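Pectate lyase (Pectobacterium carotovorum, PDB 4U49) probably cleaves polygalacturonate and methylated pectins by calcium-dependent endo-acting elimination, as a secreted enzyme of polysaccharide lyase family 3. Local coordinates at residues N45-D50 with D91-N96; Q49-S54 with A66-S71; D259-G264 with G317-K322; A284-N289 with K335-S340. One frame throughout, in Å; residues are numbered along the deposited sequence.

Contact 1: N45-D50 with D91-N96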
loop_
_atom_site.group_PDB
_atom_site.type_symbol
_atom_site.label_atom_id
_atom_site.label_comp_id
_atom_site.label_asym_id
_atom_site.label_seq_id
_atom_site.Cartn_x
_atom_site.Cartn_y
_atom_site.Cartn_z
ATOM N N ASN A 45 -17.320 14.042 -0.181
ATOM C CA ASN A 45 -18.645 13.535 0.152
ATOM C C ASN A 45 -19.129 12.446 -0.809
ATOM O O ASN A 45 -20.275 12.461 -1.247
ATOM C CB ASN A 45 -19.632 14.709 0.174
ATOM C CG ASN A 45 -20.899 14.409 0.945
ATOM O OD1 ASN A 45 -20.912 13.573 1.848
ATOM N ND2 ASN A 45 -21.978 15.101 0.592
ATOM N N VAL A 46 -18.255 11.499 -1.137
ATOM C CA VAL A 46 -18.608 10.478 -2.118
ATOM C C VAL A 46 -19.427 9.356 -1.472
ATOM O O VAL A 46 -19.229 9.009 -0.304
ATOM C CB VAL A 46 -17.348 9.895 -2.816
ATOM C CG1 VAL A 46 -16.309 10.986 -3.040
ATOM C CG2 VAL A 46 -16.750 8.777 -2.015
ATOM N N VAL A 47 -20.370 8.807 -2.230
ATOM C CA VAL A 47 -21.243 7.763 -1.708
ATOM C C VAL A 47 -21.161 6.479 -2.528
ATOM O O VAL A 47 -21.513 5.406 -2.043
ATOM C CB VAL A 47 -22.715 8.233 -1.648
ATOM C CG1 VAL A 47 -22.853 9.414 -0.703
ATOM C CG2 VAL A 47 -23.226 8.592 -3.037
ATOM N N ARG A 48 -20.692 6.589 -3.768
ATOM C CA ARG A 48 -20.566 5.427 -4.639
ATOM C C ARG A 48 -19.512 5.662 -5.719
ATOM O O ARG A 48 -19.235 6.802 -6.087
ATOM C CB ARG A 48 -21.912 5.094 -5.289
ATOM C CG ARG A 48 -21.994 3.690 -5.863
ATOM C CD ARG A 48 -23.327 3.441 -6.552
ATOM N NE ARG A 48 -23.331 3.893 -7.941
ATOM C CZ ARG A 48 -24.151 4.822 -8.423
ATOM N NH1 ARG A 48 -25.040 5.403 -7.625
ATOM N NH2 ARG A 48 -24.087 5.164 -9.703
ATOM N N GLN A 49 -18.924 4.578 -6.215
ATOM C CA GLN A 49 -17.967 4.656 -7.312
ATOM C C GLN A 49 -18.258 3.577 -8.355
ATOM O O GLN A 49 -18.573 2.438 -8.008
ATOM C CB GLN A 49 -16.540 4.521 -6.789
ATOM C CG GLN A 49 -16.163 5.570 -5.763
ATOM C CD GLN A 49 -14.765 5.377 -5.224
ATOM O OE1 GLN A 49 -13.836 6.082 -5.616
ATOM N NE2 GLN A 49 -14.606 4.419 -4.318
ATOM N N ASP A 50 -18.154 3.935 -9.632
ATOM C CA ASP A 50 -18.446 2.997 -10.718
ATOM C C ASP A 50 -17.222 2.772 -11.599
ATOM O O ASP A 50 -16.510 3.717 -11.930
ATOM C CB ASP A 50 -19.606 3.504 -11.580
ATOM C CG ASP A 50 -20.942 3.453 -10.864
ATOM O OD1 ASP A 50 -21.045 2.782 -9.819
ATOM O OD2 ASP A 50 -21.902 4.074 -11.365
ATOM N N ASP A 91 -15.985 6.395 -12.164
ATOM C CA ASP A 91 -16.898 7.496 -11.883
ATOM C C ASP A 91 -17.152 7.543 -10.388
ATOM O O ASP A 91 -17.416 6.513 -9.776
ATOM C CB ASP A 91 -18.225 7.331 -12.637
ATOM C CG ASP A 91 -18.113 7.666 -14.115
ATOM O OD1 ASP A 91 -16.980 7.806 -14.621
ATOM O OD2 ASP A 91 -19.169 7.780 -14.776
ATOM N N THR A 92 -17.063 8.727 -9.793
ATOM C CA THR A 92 -17.433 8.869 -8.392
ATOM C C THR A 92 -18.759 9.604 -8.281
ATOM O O THR A 92 -19.005 10.576 -8.994
ATOM C CB THR A 92 -16.367 9.618 -7.578
ATOM O OG1 THR A 92 -16.279 10.972 -8.036
ATOM C CG2 THR A 92 -15.014 8.940 -7.722
ATOM N N VAL A 93 -19.617 9.122 -7.391
ATOM C CA VAL A 93 -20.904 9.760 -7.153
ATOM C C VAL A 93 -20.905 10.384 -5.762
ATOM O O VAL A 93 -20.625 9.709 -4.771
ATOM C CB VAL A 93 -22.064 8.759 -7.291
ATOM C CG1 VAL A 93 -23.402 9.466 -7.141
ATOM C CG2 VAL A 93 -21.986 8.045 -8.632
ATOM N N SER A 94 -21.199 11.678 -5.699
ATOM C CA SER A 94 -21.176 12.408 -4.438
ATOM C C SER A 94 -22.583 12.604 -3.889
ATOM O O SER A 94 -23.568 12.310 -4.565
ATOM C CB SER A 94 -20.486 13.761 -4.613
ATOM O OG SER A 94 -19.105 13.599 -4.895
ATOM N N GLY A 95 -22.668 13.112 -2.664
ATOM C CA GLY A 95 -23.947 13.310 -2.002
ATOM C C GLY A 95 -24.839 14.339 -2.667
ATOM O O GLY A 95 -26.061 14.293 -2.527
ATOM N N ASN A 96 -24.232 15.274 -3.391
ATOM C CA ASN A 96 -24.996 16.265 -4.142
ATOM C C ASN A 96 -25.425 15.719 -5.501
ATOM O O ASN A 96 -25.855 16.476 -6.372
ATOM C CB ASN A 96 -24.182 17.549 -4.323
ATOM C CG ASN A 96 -22.865 17.312 -5.037
ATOM O OD1 ASN A 96 -22.548 16.188 -5.425
ATOM N ND2 ASN A 96 -22.095 18.380 -5.228
#

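Contact 2: Q49-S54 with A66-S71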
loop_
_atom_site.group_PDB
_atom_site.type_symbol
_atom_site.label_atom_id
_atom_site.label_comp_id
_atom_site.label_asym_id
_atom_site.label_seq_id
_atom_site.Cartn_x
_atom_site.Cartn_y
_atom_site.Cartn_z
ATOM N N GLN A 49 -18.924 4.578 -6.215
ATOM C CA GLN A 49 -17.967 4.656 -7.312
ATOM C C GLN A 49 -18.258 3.577 -8.355
ATOM O O GLN A 49 -18.573 2.438 -8.008
ATOM C CB GLN A 49 -16.540 4.521 -6.789
ATOM C CG GLN A 49 -16.163 5.570 -5.763
ATOM C CD GLN A 49 -14.765 5.377 -5.224
ATOM O OE1 GLN A 49 -13.836 6.082 -5.616
ATOM N NE2 GLN A 49 -14.606 4.419 -4.318
ATOM N N ASP A 50 -18.154 3.935 -9.632
ATOM C CA ASP A 50 -18.446 2.997 -10.718
ATOM C C ASP A 50 -17.222 2.772 -11.599
ATOM O O ASP A 50 -16.510 3.717 -11.930
ATOM C CB ASP A 50 -19.606 3.504 -11.580
ATOM C CG ASP A 50 -20.942 3.453 -10.864
ATOM O OD1 ASP A 50 -21.045 2.782 -9.819
ATOM O OD2 ASP A 50 -21.902 4.074 -11.365
ATOM N N VAL A 51 -16.994 1.522 -11.986
ATOM C CA VAL A 51 -15.861 1.171 -12.837
ATOM C C VAL A 51 -16.311 0.833 -14.258
ATOM O O VAL A 51 -17.192 -0.008 -14.454
ATOM C CB VAL A 51 -15.078 -0.025 -12.267
ATOM C CG1 VAL A 51 -13.921 -0.392 -13.185
ATOM C CG2 VAL A 51 -14.582 0.287 -10.861
ATOM N N TYR A 52 -15.694 1.482 -15.243
ATOM C CA TYR A 52 -16.030 1.260 -16.647
ATOM C C TYR A 52 -14.843 0.726 -17.438
ATOM O O TYR A 52 -13.695 1.079 -17.176
ATOM C CB TYR A 52 -16.539 2.551 -17.291
ATOM C CG TYR A 52 -17.911 2.966 -16.816
ATOM C CD1 TYR A 52 -19.042 2.677 -17.566
ATOM C CD2 TYR A 52 -18.074 3.644 -15.614
ATOM C CE1 TYR A 52 -20.301 3.050 -17.134
ATOM C CE2 TYR A 52 -19.329 4.023 -15.175
ATOM C CZ TYR A 52 -20.437 3.724 -15.939
ATOM O OH TYR A 52 -21.689 4.097 -15.505
ATOM N N ARG A 53 -15.139 -0.131 -18.409
ATOM C CA ARG A 53 -14.124 -0.712 -19.274
ATOM C C ARG A 53 -14.583 -0.654 -20.729
ATOM O O ARG A 53 -15.744 -0.926 -21.026
ATOM C CB ARG A 53 -13.835 -2.156 -18.862
ATOM C CG ARG A 53 -12.801 -2.857 -19.724
ATOM C CD ARG A 53 -13.209 -4.296 -19.976
ATOM N NE ARG A 53 -12.972 -5.153 -18.824
ATOM C CZ ARG A 53 -13.610 -6.297 -18.598
ATOM N NH1 ARG A 53 -14.552 -6.719 -19.434
ATOM N NH2 ARG A 53 -13.317 -7.011 -17.522
ATOM N N SER A 54 -13.676 -0.293 -21.632
ATOM C CA SER A 54 -13.988 -0.265 -23.063
ATOM C C SER A 54 -14.379 -1.655 -23.574
ATOM O O SER A 54 -14.035 -2.657 -22.951
ATOM C CB SER A 54 -12.793 0.262 -23.854
ATOM O OG SER A 54 -11.668 -0.579 -23.671
ATOM N N ALA A 66 -18.240 -2.806 -12.608
ATOM C CA ALA A 66 -18.261 -2.866 -11.147
ATOM C C ALA A 66 -18.897 -1.641 -10.502
ATOM O O ALA A 66 -18.771 -0.517 -10.991
ATOM C CB ALA A 66 -16.850 -3.052 -10.609
ATOM N N GLU A 67 -19.580 -1.881 -9.390
ATOM C CA GLU A 67 -20.133 -0.825 -8.560
ATOM C C GLU A 67 -19.517 -0.965 -7.174
ATOM O O GLU A 67 -19.619 -2.023 -6.555
ATOM C CB GLU A 67 -21.658 -0.920 -8.508
ATOM C CG GLU A 67 -22.334 0.250 -7.836
ATOM C CD GLU A 67 -23.841 0.178 -7.952
ATOM O OE1 GLU A 67 -24.491 -0.282 -6.989
ATOM O OE2 GLU A 67 -24.374 0.576 -9.009
ATOM N N LEU A 68 -18.866 0.094 -6.699
ATOM C CA LEU A 68 -18.032 0.002 -5.501
ATOM C C LEU A 68 -18.520 0.866 -4.345
ATOM O O LEU A 68 -19.355 1.757 -4.523
ATOM C CB LEU A 68 -16.585 0.390 -5.834
ATOM C CG LEU A 68 -15.895 -0.342 -6.987
ATOM C CD1 LEU A 68 -14.448 0.128 -7.123
ATOM C CD2 LEU A 68 -15.952 -1.851 -6.798
ATOM N N ASN A 69 -17.979 0.609 -3.157
ATOM C CA ASN A 69 -18.254 1.458 -2.007
ATOM C C ASN A 69 -17.638 2.841 -2.194
ATOM O O ASN A 69 -17.090 3.153 -3.252
ATOM C CB ASN A 69 -17.749 0.810 -0.708
ATOM C CG ASN A 69 -16.241 0.574 -0.701
ATOM O OD1 ASN A 69 -15.476 1.274 -1.363
ATOM N ND2 ASN A 69 -15.810 -0.425 0.064
ATOM N N SER A 70 -17.711 3.660 -1.154
ATOM C CA SER A 70 -17.259 5.041 -1.248
ATOM C C SER A 70 -15.767 5.192 -0.952
ATOM O O SER A 70 -15.170 6.216 -1.273
ATOM C CB SER A 70 -18.066 5.920 -0.291
ATOM O OG SER A 70 -17.822 5.559 1.060
ATOM N N SER A 71 -15.162 4.175 -0.351
ATOM C CA SER A 71 -13.821 4.340 0.208
ATOM C C SER A 71 -12.695 3.635 -0.561
ATOM O O SER A 71 -11.528 4.009 -0.422
ATOM C CB SER A 71 -13.813 3.864 1.661
ATOM O OG SER A 71 -14.208 2.510 1.750
#

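Contact 3: D259-G264 with G317-K322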
loop_
_atom_site.group_PDB
_atom_site.type_symbol
_atom_site.label_atom_id
_atom_site.label_comp_id
_atom_site.label_asym_id
_atom_site.label_seq_id
_atom_site.Cartn_x
_atom_site.Cartn_y
_atom_site.Cartn_z
ATOM N N ASP A 259 14.203 -7.285 17.452
ATOM C CA ASP A 259 15.517 -7.353 18.088
ATOM C C ASP A 259 16.428 -6.167 17.766
ATOM O O ASP A 259 17.649 -6.314 17.723
ATOM C CB ASP A 259 16.212 -8.654 17.681
ATOM C CG ASP A 259 16.453 -8.742 16.185
ATOM O OD1 ASP A 259 15.936 -7.883 15.443
ATOM O OD2 ASP A 259 17.157 -9.676 15.749
ATOM N N CYS A 260 15.837 -4.998 17.553
ATOM C CA CYS A 260 16.597 -3.824 17.132
ATOM C C CYS A 260 17.368 -3.159 18.266
ATOM O O CYS A 260 17.057 -3.344 19.440
ATOM C CB CYS A 260 15.665 -2.794 16.492
ATOM S SG CYS A 260 15.271 -3.126 14.766
ATOM N N THR A 261 18.371 -2.372 17.892
ATOM C CA THR A 261 19.074 -1.518 18.838
ATOM C C THR A 261 18.104 -0.469 19.368
ATOM O O THR A 261 17.359 0.132 18.591
ATOM C CB THR A 261 20.291 -0.831 18.184
ATOM O OG1 THR A 261 21.211 -1.826 17.720
ATOM C CG2 THR A 261 20.994 0.086 19.175
ATOM N N ASN A 262 18.106 -0.267 20.684
ATOM C CA ASN A 262 17.177 0.656 21.330
ATOM C C ASN A 262 15.733 0.291 20.978
ATOM O O ASN A 262 14.920 1.150 20.646
ATOM C CB ASN A 262 17.487 2.104 20.929
ATOM C CG ASN A 262 16.653 3.117 21.690
ATOM O OD1 ASN A 262 16.302 2.903 22.850
ATOM N ND2 ASN A 262 16.313 4.218 21.031
ATOM N N ASN A 263 15.425 -1.000 21.044
ATOM C CA ASN A 263 14.096 -1.477 20.681
ATOM C C ASN A 263 13.059 -1.044 21.705
ATOM O O ASN A 263 13.375 -0.840 22.876
ATOM C CB ASN A 263 14.091 -3.000 20.541
ATOM C CG ASN A 263 13.041 -3.491 19.567
ATOM O OD1 ASN A 263 12.360 -2.696 18.921
ATOM N ND2 ASN A 263 12.918 -4.807 19.444
ATOM N N GLY A 264 11.818 -0.905 21.256
ATOM C CA GLY A 264 10.737 -0.497 22.129
ATOM C C GLY A 264 9.508 -0.156 21.317
ATOM O O GLY A 264 9.493 -0.334 20.100
ATOM N N GLY A 317 9.455 -8.704 22.125
ATOM C CA GLY A 317 10.465 -7.793 21.622
ATOM C C GLY A 317 11.633 -7.680 22.582
ATOM O O GLY A 317 11.440 -7.576 23.791
ATOM N N VAL A 318 12.848 -7.708 22.045
ATOM C CA VAL A 318 14.042 -7.619 22.877
ATOM C C VAL A 318 15.012 -6.560 22.367
ATOM O O VAL A 318 14.917 -6.109 21.225
ATOM C CB VAL A 318 14.786 -8.970 22.959
ATOM C CG1 VAL A 318 13.889 -10.044 23.552
ATOM C CG2 VAL A 318 15.299 -9.389 21.586
ATOM N N GLU A 319 15.936 -6.162 23.234
ATOM C CA GLU A 319 17.034 -5.291 22.845
ATOM C C GLU A 319 18.082 -6.107 22.100
ATOM O O GLU A 319 18.337 -7.259 22.454
ATOM C CB GLU A 319 17.651 -4.618 24.076
ATOM C CG GLU A 319 18.856 -3.743 23.774
ATOM C CD GLU A 319 18.485 -2.488 23.009
ATOM O OE1 GLU A 319 17.303 -2.085 23.068
ATOM O OE2 GLU A 319 19.369 -1.906 22.346
ATOM N N LYS A 320 18.680 -5.518 21.068
ATOM C CA LYS A 320 19.702 -6.209 20.292
ATOM C C LYS A 320 20.823 -6.704 21.197
ATOM O O LYS A 320 21.336 -5.956 22.028
ATOM C CB LYS A 320 20.275 -5.301 19.204
ATOM C CG LYS A 320 21.194 -6.033 18.240
ATOM C CD LYS A 320 21.714 -5.113 17.152
ATOM C CE LYS A 320 22.525 -5.890 16.128
ATOM N NZ LYS A 320 23.619 -6.675 16.769
ATOM N N GLY A 321 21.181 -7.974 21.041
ATOM C CA GLY A 321 22.237 -8.568 21.839
ATOM C C GLY A 321 21.733 -9.216 23.114
ATOM O O GLY A 321 22.520 -9.698 23.929
ATOM N N LYS A 322 20.417 -9.231 23.293
ATOM C CA LYS A 322 19.826 -9.829 24.485
ATOM C C LYS A 322 18.883 -10.976 24.132
ATOM O O LYS A 322 17.747 -11.032 24.603
ATOM C CB LYS A 322 19.099 -8.762 25.302
ATOM C CG LYS A 322 19.995 -7.592 25.672
ATOM C CD LYS A 322 19.408 -6.752 26.791
ATOM C CE LYS A 322 20.403 -5.692 27.245
ATOM N NZ LYS A 322 19.879 -4.876 28.377
HETATM O O HOH W 1 15.119 -2.310 24.179
#

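Contact 4: A284-N289 with K335-S340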
loop_
_atom_site.group_PDB
_atom_site.type_symbol
_atom_site.label_atom_id
_atom_site.label_comp_id
_atom_site.label_asym_id
_atom_site.label_seq_id
_atom_site.Cartn_x
_atom_site.Cartn_y
_atom_site.Cartn_z
ATOM N N ALA A 284 0.973 -9.020 9.680
ATOM C CA ALA A 284 1.481 -8.108 10.703
ATOM C C ALA A 284 2.093 -8.833 11.895
ATOM O O ALA A 284 1.519 -9.787 12.413
ATOM C CB ALA A 284 0.370 -7.182 11.173
ATOM N N GLY A 285 3.263 -8.369 12.327
ATOM C CA GLY A 285 3.900 -8.895 13.520
ATOM C C GLY A 285 4.088 -7.794 14.545
ATOM O O GLY A 285 4.650 -6.742 14.237
ATOM N N VAL A 286 3.617 -8.034 15.765
ATOM C CA VAL A 286 3.662 -7.024 16.818
ATOM C C VAL A 286 4.402 -7.520 18.058
ATOM O O VAL A 286 4.339 -8.700 18.400
ATOM C CB VAL A 286 2.240 -6.582 17.227
ATOM C CG1 VAL A 286 1.565 -5.826 16.085
ATOM C CG2 VAL A 286 1.400 -7.786 17.640
ATOM N N ASN A 287 5.104 -6.611 18.725
ATOM C CA ASN A 287 5.733 -6.920 20.005
ATOM C C ASN A 287 4.748 -6.745 21.149
ATOM O O ASN A 287 4.368 -5.622 21.481
ATOM C CB ASN A 287 6.957 -6.037 20.236
ATOM C CG ASN A 287 8.076 -6.336 19.264
ATOM O OD1 ASN A 287 8.368 -7.499 18.981
ATOM N ND2 ASN A 287 8.705 -5.288 18.738
ATOM N N ARG A 288 4.347 -7.862 21.749
ATOM C CA ARG A 288 3.348 -7.862 22.815
ATOM C C ARG A 288 3.747 -6.982 23.995
ATOM O O ARG A 288 2.920 -6.250 24.543
ATOM C CB ARG A 288 3.100 -9.294 23.302
ATOM C CG ARG A 288 2.142 -9.397 24.484
ATOM C CD ARG A 288 2.160 -10.797 25.084
ATOM N NE ARG A 288 1.594 -11.793 24.178
ATOM C CZ ARG A 288 1.650 -13.105 24.384
ATOM N NH1 ARG A 288 2.257 -13.584 25.463
ATOM N NH2 ARG A 288 1.107 -13.941 23.508
ATOM N N ASN A 289 5.020 -7.045 24.374
ATOM C CA ASN A 289 5.494 -6.354 25.565
ATOM C C ASN A 289 5.728 -4.856 25.364
ATOM O O ASN A 289 5.769 -4.098 26.333
ATOM C CB ASN A 289 6.783 -7.009 26.076
ATOM C CG ASN A 289 7.868 -7.091 25.013
ATOM O OD1 ASN A 289 7.607 -7.437 23.859
ATOM N ND2 ASN A 289 9.098 -6.774 25.403
ATOM N N LYS A 335 -5.194 -7.476 23.028
ATOM C CA LYS A 335 -4.828 -6.072 23.202
ATOM C C LYS A 335 -3.854 -5.610 22.117
ATOM O O LYS A 335 -3.854 -4.439 21.737
ATOM C CB LYS A 335 -4.235 -5.830 24.596
ATOM C CG LYS A 335 -2.945 -6.579 24.889
ATOM C CD LYS A 335 -2.451 -6.295 26.300
ATOM C CE LYS A 335 -1.159 -7.045 26.611
ATOM N NZ LYS A 335 -0.012 -6.575 25.783
ATOM N N ASN A 336 -3.047 -6.532 21.602
ATOM C CA ASN A 336 -2.075 -6.196 20.565
ATOM C C ASN A 336 -2.565 -6.543 19.159
ATOM O O ASN A 336 -2.166 -5.916 18.177
ATOM C CB ASN A 336 -0.744 -6.901 20.837
ATOM C CG ASN A 336 -0.138 -6.509 22.172
ATOM O OD1 ASN A 336 -0.267 -7.230 23.157
ATOM N ND2 ASN A 336 0.525 -5.358 22.209
ATOM N N CYS A 337 -3.419 -7.555 19.060
ATOM C CA CYS A 337 -3.986 -7.927 17.773
ATOM C C CYS A 337 -5.473 -7.599 17.735
ATOM O O CYS A 337 -6.318 -8.458 17.987
ATOM C CB CYS A 337 -3.747 -9.410 17.485
ATOM S SG CYS A 337 -2.000 -9.822 17.164
ATOM N N LYS A 338 -5.778 -6.342 17.430
ATOM C CA LYS A 338 -7.159 -5.900 17.321
ATOM C C LYS A 338 -7.717 -6.271 15.956
ATOM O O LYS A 338 -7.962 -5.411 15.105
ATOM C CB LYS A 338 -7.268 -4.396 17.568
ATOM C CG LYS A 338 -6.908 -3.996 18.985
ATOM C CD LYS A 338 -7.164 -2.523 19.241
ATOM C CE LYS A 338 -6.804 -2.150 20.673
ATOM N NZ LYS A 338 -7.032 -0.703 20.950
ATOM N N VAL A 339 -7.903 -7.572 15.760
ATOM C CA VAL A 339 -8.445 -8.118 14.526
ATOM C C VAL A 339 -9.304 -9.337 14.854
ATOM O O VAL A 339 -8.913 -10.190 15.654
ATOM C CB VAL A 339 -7.324 -8.503 13.528
ATOM C CG1 VAL A 339 -6.324 -9.461 14.167
ATOM C CG2 VAL A 339 -7.910 -9.102 12.257
ATOM N N SER A 340 -10.491 -9.398 14.263
ATOM C CA SER A 340 -11.363 -10.556 14.424
ATOM C C SER A 340 -11.335 -11.389 13.151
ATOM O O SER A 340 -10.982 -10.888 12.084
ATOM C CB SER A 340 -12.792 -10.122 14.755
ATOM O OG SER A 340 -12.809 -9.262 15.882
#

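Contact 1: N45-D50 with D91-N96
Val-93 O is gripped by two backbone donors. Val-47 N comes nearly along the C=O axis at 2.7 Å from Val-93 O, its N-H almost straight at 177°, while Arg-48 N takes a lone pair in the carbonyl plane at a longer 3.3 Å from Val-93 O. Two consecutive residues facing one make this a classic beta bulge, which shifts the antiparallel register of strands 46-50 and 91-94 by one. Beyond it Val-93 N returns a bond to Arg-48 O, and Asp-50 and Asp-91 form a hydrogen-bonded pair with both N...O distances at 2.7 Å. The two strands are the central pair of a four-stranded antiparallel sheet in the N-terminal part of the chain, with 62-68 and 99-106 at its borders. Arg-48 and Val-93 point to the same face. CG of Arg-48 is anti to the backbone N and the chain bends at chi3 (85°), laying the guanidinium over Val-93, whose CG2 sits 3.7 Å from NH2 of Arg-48 and off-centre toward the rim. Arg-48 also grips Asp-50 side-on, NE to OD1 at 3.2 Å and NH2 to OD2 at 3.0 Å, both oxygens met from above the carboxylate plane. Lys-64 adds a second salt bridge to Asp-50 OD2. On the opposite face Thr-92 CG2 lies alongside Gln-49, 3.7 Å from its OE1, which is held by Trp-39 NE1, while its NE2 donates to Asp-72 O.

Contact 2: Q49-S54 with A66-S71
Asp-50 and Glu-67 lie alongside each other on one face of the strand pair, their carboxylate planes 22° apart. CG of Glu-67, anti to its backbone N, comes to 3.5 Å from Asp-50 OD1. Asp-50 OD1 and Glu-67 OE2 are 4.1 Å apart; Lys-64, bridging both acids, probably offsets their repulsion, and Arg-48 also holds Asp-50. On the other face Val-51 crosses Leu-68 obliquely, CG2 of Val-51 at 3.7 Å from CD1 of Leu-68, while Val-51 CB meets Ala-66 CB at 3.9 Å. Phe-75 packs on all three. Gln-49, on the same face as Val-51, reaches past the strand end: its extended chain carries NE2, also bonded to Asp-72 O, to Asn-69 O at 3.0 Å, with NE2 above the carbonyl plane of Asn-69. Asn-69 closes an Asx turn, OD1 accepting from Ser-71 N and from Asp-72 N. Leu-68 N to Gln-49 O (2.7 Å) and Val-51 N to Ala-66 O carry the backbone pairing, with a weak return bond from Gln-49 N to Leu-68 O. This antiparallel ladder, two acids on one face and Val-51, Ala-66 and Leu-68 beside Gln-49 on the other, belongs to the beta hairpin of strands 46-54 and 62-68.

Contact 3: D259-G264 with G317-K322
Asp-259 opens the contact with its backbone: its CA makes a CA-H...O contact to Val-318 O, and Val-318 CG2 packs against its CA and CB. The carbonyl oxygen of Asp-259 lies 3.2 Å from Lys-320 CB. At Cys-260, disulfide-linked to Cys-257, the carbonyl O accepts from Lys-320 N at 3.2 Å, the donor above the carbonyl plane. Thr-261 crosses the Lys-320 chain obliquely, its OG1 3.4 Å from Lys-320 CD. Glu-319 comes in across the turn here. Its CG is anti to the backbone N and the chain folds at chi2 (69°), which brings the carboxylate up to two successive backbone amides. Glu-319 OE2 takes Asn-262 N on its syn lone pair at 2.7 Å; Glu-319 OE1 receives Asn-263 N at 3.0 Å from above the carboxylate plane. A water donates both to Glu-319 OE1 and to Asn-263 O, so the carboxylate is held by two N-H groups and a water. Asn-263, with CG anti to its backbone N, directs ND2 to Val-318 O at 3.0 Å, the acceptor lying in the amide plane. The same ND2 reaches Cys-257 O, and OD1 accepts from Arg-267, so both ends of this buried amide are satisfied. The arrangement joins two type II beta turns, Cys-260 to Asn-263 and Glu-319 to Lys-322, in loops after strands 252-255 and 312-315, which flank 282-287 in one sheet of the beta-helical lyase.

Contact 4: A284-N289 with K335-S340
The backbones meet at a corner, without strand pairing: beyond strand 284-287 the chain bends at Arg-288 (phi -57°, psi -42°). The 335-340 segment approaches with Asn-336 nearest, its CA 6.1 Å from that of Arg-288, before it enters the short strand at Cys-337 and an inverse gamma turn centred on Lys-338. Val-286 points toward this segment. Val-286 CG2, in the crowded position between backbone N and carbonyl carbon, lies 3.9 Å from Asn-336 CB and 4.0 Å from Cys-337 SG, the sulfur that is disulfide-bonded to Cys-312. Asn-336 also points across, its side chain crossing that of Arg-288 at about a right angle, the amide and guanidinium planes 30° apart. OD1 of Asn-336 rests 3.5 Å from Arg-288 CG, against the aliphatic part of that chain; ND2 is hydrogen-bonded to Asp-292 O. Lys-335 folds back over Asn-336: its chain bends at the end, and NZ donates to OD1 of Asn-336 at 2.7 Å, in the carbonyl plane and on a lone pair. NZ of Lys-335 also lies 3.2 Å from Arg-288 O. The guanidinium of Arg-288 heads elsewhere, to a salt bridge with Glu-314 and a cation-pi contact with Tyr-328. With the Lys-335 ammonium and the Arg-288 guanidinium both nearby, Glu-314 probably offsets some of the positive charge, while the buried Asn-336 amide has its oxygen and nitrogen engaged by separate partners.

How the contacts relate
Contacts 1 and 2 share Gln-49 and Asp-50 on strand 46-54, which has 87-94 on one side and 62-68 on the other; their centres are 10 Å apart. They also touch directly, Val-46 CG2 lying 3.1 Å from Ser-70 O. Contacts 3 and 4, centres 18 Å apart, belong to the lyase part of the chain; their segments alternate in sequence, and Asn-289 OD1 probably accepts from Gly-317 N at 2.8 Å. The two pairs are far apart: contact 2 comes nearest to contact 4, about 17 Å between closest atoms, and contacts 1 and 3 are about 47 Å apart between centres. All four lie away from the calcium-binding residues Asp-194, Ile-195, Asn-216 and Pro-221.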